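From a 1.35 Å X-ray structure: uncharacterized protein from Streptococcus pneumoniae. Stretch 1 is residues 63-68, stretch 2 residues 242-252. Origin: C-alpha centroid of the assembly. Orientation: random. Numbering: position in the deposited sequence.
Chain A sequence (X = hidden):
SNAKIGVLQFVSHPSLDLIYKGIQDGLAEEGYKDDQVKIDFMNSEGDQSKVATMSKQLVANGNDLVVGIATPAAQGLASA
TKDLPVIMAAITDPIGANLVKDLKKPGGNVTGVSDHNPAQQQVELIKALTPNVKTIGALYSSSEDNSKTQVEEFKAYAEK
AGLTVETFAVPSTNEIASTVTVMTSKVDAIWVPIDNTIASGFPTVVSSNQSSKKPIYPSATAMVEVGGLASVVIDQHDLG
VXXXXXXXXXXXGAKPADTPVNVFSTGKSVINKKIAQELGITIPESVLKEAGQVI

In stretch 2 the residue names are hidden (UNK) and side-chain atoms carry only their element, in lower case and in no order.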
ATOM      1  N   ASN A  63      11.693  22.933  -6.057  1.00  8.17           N
ATOM      2  CA  ASN A  63      10.369  22.364  -6.269  1.00  7.69           C
ATOM      3  C   ASN A  63       9.324  23.150  -5.498  1.00  7.56           C
ATOM      4  O   ASN A  63       9.599  23.639  -4.390  1.00  8.11           O
ATOM      5  CB  ASN A  63      10.370  20.893  -5.850  1.00  7.30           C
ATOM      6  CG  ASN A  63      11.217  20.026  -6.781  1.00  7.76           C
ATOM      7  OD1 ASN A  63      12.098  19.257  -6.346  1.00 10.84           O
ATOM      8  ND2 ASN A  63      10.998  20.188  -8.060  1.00  6.94           N
ATOM      9  N   ASP A  64       8.135  23.282  -6.093  1.00  6.90           N
ATOM     10  CA  ASP A  64       7.000  23.932  -5.426  1.00  7.10           C
ATOM     11  C   ASP A  64       6.443  23.053  -4.309  1.00  6.15           C
ATOM     12  O   ASP A  64       5.853  23.545  -3.345  1.00  7.13           O
ATOM     13  CB  ASP A  64       5.863  24.173  -6.414  1.00  7.64           C
ATOM     14  CG  ASP A  64       6.222  25.139  -7.506  1.00  9.87           C
ATOM     15  OD1 ASP A  64       6.943  26.119  -7.242  1.00 10.59           O
ATOM     16  OD2 ASP A  64       5.727  24.922  -8.628  1.00 11.75           O
ATOM     17  N   LEU A  65       6.553  21.739  -4.495  1.00  5.82           N
ATOM     18  CA  LEU A  65       6.126  20.748  -3.499  1.00  5.27           C
ATOM     19  C   LEU A  65       6.800  19.436  -3.844  1.00  5.28           C
ATOM     20  O   LEU A  65       7.362  19.280  -4.938  1.00  5.55           O
ATOM     21  CB  LEU A  65       4.591  20.580  -3.442  1.00  5.78           C
ATOM     22  CG  LEU A  65       3.837  20.184  -4.723  1.00  5.14           C
ATOM     23  CD1 LEU A  65       3.965  18.688  -5.056  1.00  6.45           C
ATOM     24  CD2 LEU A  65       2.366  20.558  -4.574  1.00  6.64           C
ATOM     25  N   VAL A  66       6.751  18.487  -2.908  1.00  4.95           N
ATOM     26  CA  VAL A  66       7.247  17.147  -3.153  1.00  4.92           C
ATOM     27  C   VAL A  66       6.152  16.130  -2.840  1.00  5.35           C
ATOM     28  O   VAL A  66       5.225  16.409  -2.057  1.00  6.20           O
ATOM     29  CB  VAL A  66       8.546  16.856  -2.343  1.00  4.46           C
ATOM     30  CG1 VAL A  66       9.700  17.721  -2.840  1.00  5.51           C
ATOM     31  CG2 VAL A  66       8.317  17.109  -0.873  1.00  6.88           C
ATOM     32  N   VAL A  67       6.291  14.950  -3.438  1.00  5.38           N
ATOM     33  CA  VAL A  67       5.298  13.881  -3.357  1.00  5.50           C
ATOM     34  C   VAL A  67       6.001  12.612  -2.943  1.00  5.66           C
ATOM     35  O   VAL A  67       6.997  12.247  -3.573  1.00  5.91           O
ATOM     36  CB  VAL A  67       4.624  13.636  -4.741  1.00  5.96           C
ATOM     37  CG1 VAL A  67       3.517  12.584  -4.626  1.00  6.81           C
ATOM     38  CG2 VAL A  67       4.052  14.944  -5.312  1.00  6.66           C
ATOM     39  N   GLY A  68       5.509  11.956  -1.900  1.00  5.37           N
ATOM     40  CA  GLY A  68       6.079  10.688  -1.465  1.00  5.65           C
ATOM     41  C   GLY A  68       5.114   9.555  -1.717  1.00  5.42           C
ATOM     42  O   GLY A  68       4.016   9.525  -1.145  1.00  6.21           O
ATOM     43  N   UNK A 242      -6.371  10.694  -7.497  1.00  4.74           N
ATOM     44  CA  UNK A 242      -6.773  11.557  -6.389  1.00  4.19           C
ATOM     45  C   UNK A 242      -5.574  12.323  -5.837  1.00  4.54           C
ATOM     46  O   UNK A 242      -5.687  13.491  -5.466  1.00  4.64           O
ATOM     47  c   UNK A 242      -7.434  10.727  -5.285  1.00  5.03           C
ATOM     48  N   UNK A 243      -4.406  11.674  -5.820  1.00  4.22           N
ATOM     49  CA  UNK A 243      -3.190  12.347  -5.401  1.00  4.23           C
ATOM     50  C   UNK A 243      -2.854  13.460  -6.395  1.00  4.06           C
ATOM     51  O   UNK A 243      -2.503  14.574  -5.990  1.00  4.50           O
ATOM     52  c   UNK A 243      -0.745  12.079  -4.877  1.00  4.95           C
ATOM     53  c   UNK A 243      -2.016  11.370  -5.315  1.00  4.10           C
ATOM     54  o   UNK A 243      -2.304  10.323  -4.380  1.00  4.93           O
ATOM     55  N   UNK A 244      -2.955  13.165  -7.694  1.00  4.80           N
ATOM     56  CA  UNK A 244      -2.721  14.203  -8.715  1.00  5.25           C
ATOM     57  C   UNK A 244      -3.586  15.428  -8.498  1.00  4.74           C
ATOM     58  O   UNK A 244      -3.117  16.577  -8.598  1.00  5.79           O
ATOM     59  N   UNK A 245      -4.863  15.203  -8.240  1.00  3.97           N
ATOM     60  CA  UNK A 245      -5.752  16.319  -8.001  1.00  4.61           C
ATOM     61  C   UNK A 245      -5.412  17.118  -6.766  1.00  3.87           C
ATOM     62  O   UNK A 245      -5.535  18.346  -6.787  1.00  5.08           O
ATOM     63  c   UNK A 245      -9.001  14.941  -9.538  1.00 13.83           C
ATOM     64  n   UNK A 245      -9.273  15.756 -11.898  1.00 19.88           N
ATOM     65  c   UNK A 245      -7.594  15.459  -9.413  1.00  8.55           C
ATOM     66  c   UNK A 245      -7.195  15.850  -7.997  1.00  4.89           C
ATOM     67  c   UNK A 245      -9.280  14.575 -10.991  1.00 16.03           C
ATOM     68  N   UNK A 246      -4.953  16.472  -5.696  1.00  4.53           N
ATOM     69  CA  UNK A 246      -4.517  17.204  -4.491  1.00  4.76           C
ATOM     70  C   UNK A 246      -3.226  17.971  -4.748  1.00  5.06           C
ATOM     71  O   UNK A 246      -3.081  19.078  -4.229  1.00  5.92           O
ATOM     72  c   UNK A 246      -5.706  15.665  -2.884  1.00  5.34           C
ATOM     73 se   UNK A 246      -5.606  14.693  -1.223  1.00  9.23          SE
ATOM     74  c   UNK A 246      -4.366  16.271  -3.286  1.00  5.16           C
ATOM     75  c   UNK A 246      -5.547  16.212  -0.018  1.00  5.08           C
ATOM     76  N   UNK A 247      -2.319  17.430  -5.562  1.00  4.95           N
ATOM     77  CA  UNK A 247      -1.122  18.179  -5.922  1.00  5.15           C
ATOM     78  C   UNK A 247      -1.545  19.489  -6.586  1.00  5.62           C
ATOM     79  O   UNK A 247      -0.997  20.548  -6.267  1.00  5.59           O
ATOM     80  c   UNK A 247       0.954  15.117  -7.092  1.00  5.89           C
ATOM     81  c   UNK A 247       0.825  18.217  -7.507  1.00  5.19           C
ATOM     82  c   UNK A 247      -0.261  17.354  -6.885  1.00  4.69           C
ATOM     83  c   UNK A 247       0.375  16.173  -6.144  1.00  5.58           C
ATOM     84  N   UNK A 248      -2.503  19.425  -7.509  1.00  5.14           N
ATOM     85  CA  UNK A 248      -2.953  20.627  -8.193  1.00  5.58           C
ATOM     86  C   UNK A 248      -3.584  21.600  -7.206  1.00  5.99           C
ATOM     87  O   UNK A 248      -3.333  22.815  -7.282  1.00  5.35           O
ATOM     88  c   UNK A 248      -4.592  21.510  -9.914  1.00  6.89           C
ATOM     89  c   UNK A 248      -3.914  20.268  -9.338  1.00  5.58           C
ATOM     90  c   UNK A 248      -3.141  19.517 -10.429  1.00  6.33           C
ATOM     91  N   UNK A 249      -4.405  21.095  -6.282  1.00  5.65           N
ATOM     92  CA  UNK A 249      -5.008  21.973  -5.285  1.00  5.63           C
ATOM     93  C   UNK A 249      -3.932  22.762  -4.526  1.00  5.11           C
ATOM     94  O   UNK A 249      -4.111  23.964  -4.245  1.00  5.10           O
ATOM     95  c   UNK A 249      -5.799  21.157  -4.272  1.00  6.65           C
ATOM     96  n   UNK A 249      -7.705  18.843  -3.268  1.00 12.58           N
ATOM     97  o   UNK A 249      -8.339  20.847  -2.478  1.00 15.45           O
ATOM     98  c   UNK A 249      -7.190  20.767  -4.603  1.00 10.24           C
ATOM     99  c   UNK A 249      -7.818  20.148  -3.367  1.00 14.06           C
ATOM    100  N   UNK A 250      -2.841  22.092  -4.166  1.00  5.19           N
ATOM    101  CA  UNK A 250      -1.765  22.720  -3.415  1.00  5.54           C
ATOM    102  C   UNK A 250      -0.965  23.676  -4.293  1.00  5.74           C
ATOM    103  O   UNK A 250      -0.651  24.784  -3.860  1.00  5.96           O
ATOM    104  c   UNK A 250      -1.755  20.940  -1.616  1.00  7.08           C
ATOM    105  c   UNK A 250      -0.898  21.680  -2.648  1.00  5.73           C
ATOM    106  c   UNK A 250       0.291  22.370  -1.959  1.00  6.11           C
ATOM    107  N   UNK A 251      -0.696  23.304  -5.550  1.00  5.24           N
ATOM    108  CA  UNK A 251      -0.037  24.240  -6.470  1.00  5.56           C
ATOM    109  C   UNK A 251      -0.833  25.532  -6.568  1.00  5.73           C
ATOM    110  O   UNK A 251      -0.244  26.626  -6.625  1.00  6.22           O
ATOM    111  c   UNK A 251       0.162  23.624  -7.854  1.00  5.56           C
ATOM    112  c   UNK A 251       1.116  21.826  -9.297  1.00  7.22           C
ATOM    113  c   UNK A 251       1.160  22.477  -7.927  1.00  4.98           C
ATOM    114  c   UNK A 251       2.573  22.934  -7.577  1.00  6.57           C
ATOM    115  N   UNK A 252      -2.164  25.386  -6.582  1.00  4.88           N
ATOM    116  CA  UNK A 252      -3.096  26.514  -6.704  1.00  4.96           C
ATOM    117  C   UNK A 252      -3.332  27.244  -5.388  1.00  5.20           C
ATOM    118  O   UNK A 252      -4.107  28.208  -5.340  1.00  7.19           O
ATOM    119  c   UNK A 252      -4.425  26.071  -7.322  1.00  6.19           C
ATOM    120  c   UNK A 252      -5.518  24.950 -10.848  1.00 16.77           C
ATOM    121  c   UNK A 252      -4.291  25.629  -8.759  1.00  7.58           C
ATOM    122  c   UNK A 252      -5.646  25.253  -9.348  1.00 12.81           C
ATOM    123  n   UNK A 252      -4.962  26.099 -11.626  1.00 20.22           N
TER

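Position 242 carries a single side-chain carbon, bonded to CA, and lies beyond the reach of stretch 1; one carbon and nothing more is alanine, A242. At 243 the first side-chain carbon bears one oxygen and one carbon, the fork of threonine. Its terminal carbon is the atom nearest stretch 1, 4.3 Å from CG1 of V67. This is T243, chi1 -59° (m), and the contacting atom is CG2; the hydroxyl OG1 is hydrogen-bonded elsewhere in the structure.

Position 244 has backbone atoms only, which identifies glycine, G244. Position 245 shows four carbons in a row ending in nitrogen, the chain of lysine; the K245 side chain is out of reach of stretch 1. At 246 an unbranched chain runs through two carbons, a selenium and a last carbon. That is selenomethionine, M246 in the sequence, and it too makes no contact here.

Position 247 has four carbons, forked at the first, with one arm two carbons long. The branching at CB separates isoleucine from leucine, so this is I247. Its CA-to-CB bond points sideways, yet chi1 -71° (m) and chi2 166° (t) bring the end of the chain nearer to the strand: CD1 lies 3.6 Å from CG2 of V67. The shorter arm also takes part, with CG2 4.0 Å from CD1 of L65.

Position 248 has one carbon carrying two others, the compact fork of valine. V248 points away from stretch 1 and does not touch it. At 249 there are three carbons, the third bearing an oxygen and a nitrogen: a carboxamide on a two-methylene stem, hence glutamine. Q249 is exposed, and its side chain is out of reach of stretch 1.

Position 250 repeats the three-carbon fork, but here CA-to-CB points toward stretch 1, and one terminal carbon lies 3.8 Å from CD2 of L65. The residue is V250, chi1 175° (t), and the contacting atom is CG1. Position 251 has four carbons forked at the second, the leucine pattern. L251 starts sideways, but its end comes nearer, placing CD2 3.7 Å from CB of D64 and 3.8 Å from CD2 of L65. Position 252 is a second four-carbon chain ending in nitrogen; K252 lies past the helix, out of contact, with NZ hydrogen-bonded elsewhere.

The helix and strand axes run nearly antiparallel, at 162°, and approach to 10.1 Å, leaving room for side chains between them. Contacting positions 243, 247, 250 and 251 follow the helical three- and four-residue spacing, which gathers them on one face. In stretch 1, the CA-to-CB bonds of L65 and V67 point toward the helix, while V66 between them is out of reach. The reversed direction pairs V67 with the earlier helical residues T243 and I247, and D64 with L251. No hydrogen bond crosses the contact: the 268 Å² buried, summed over both sides, reflects packing dominated by apolar side chains, with L65 contributing the largest area, 77 Å².

Stretch 2 (242-252) ATGKMIVQVLK
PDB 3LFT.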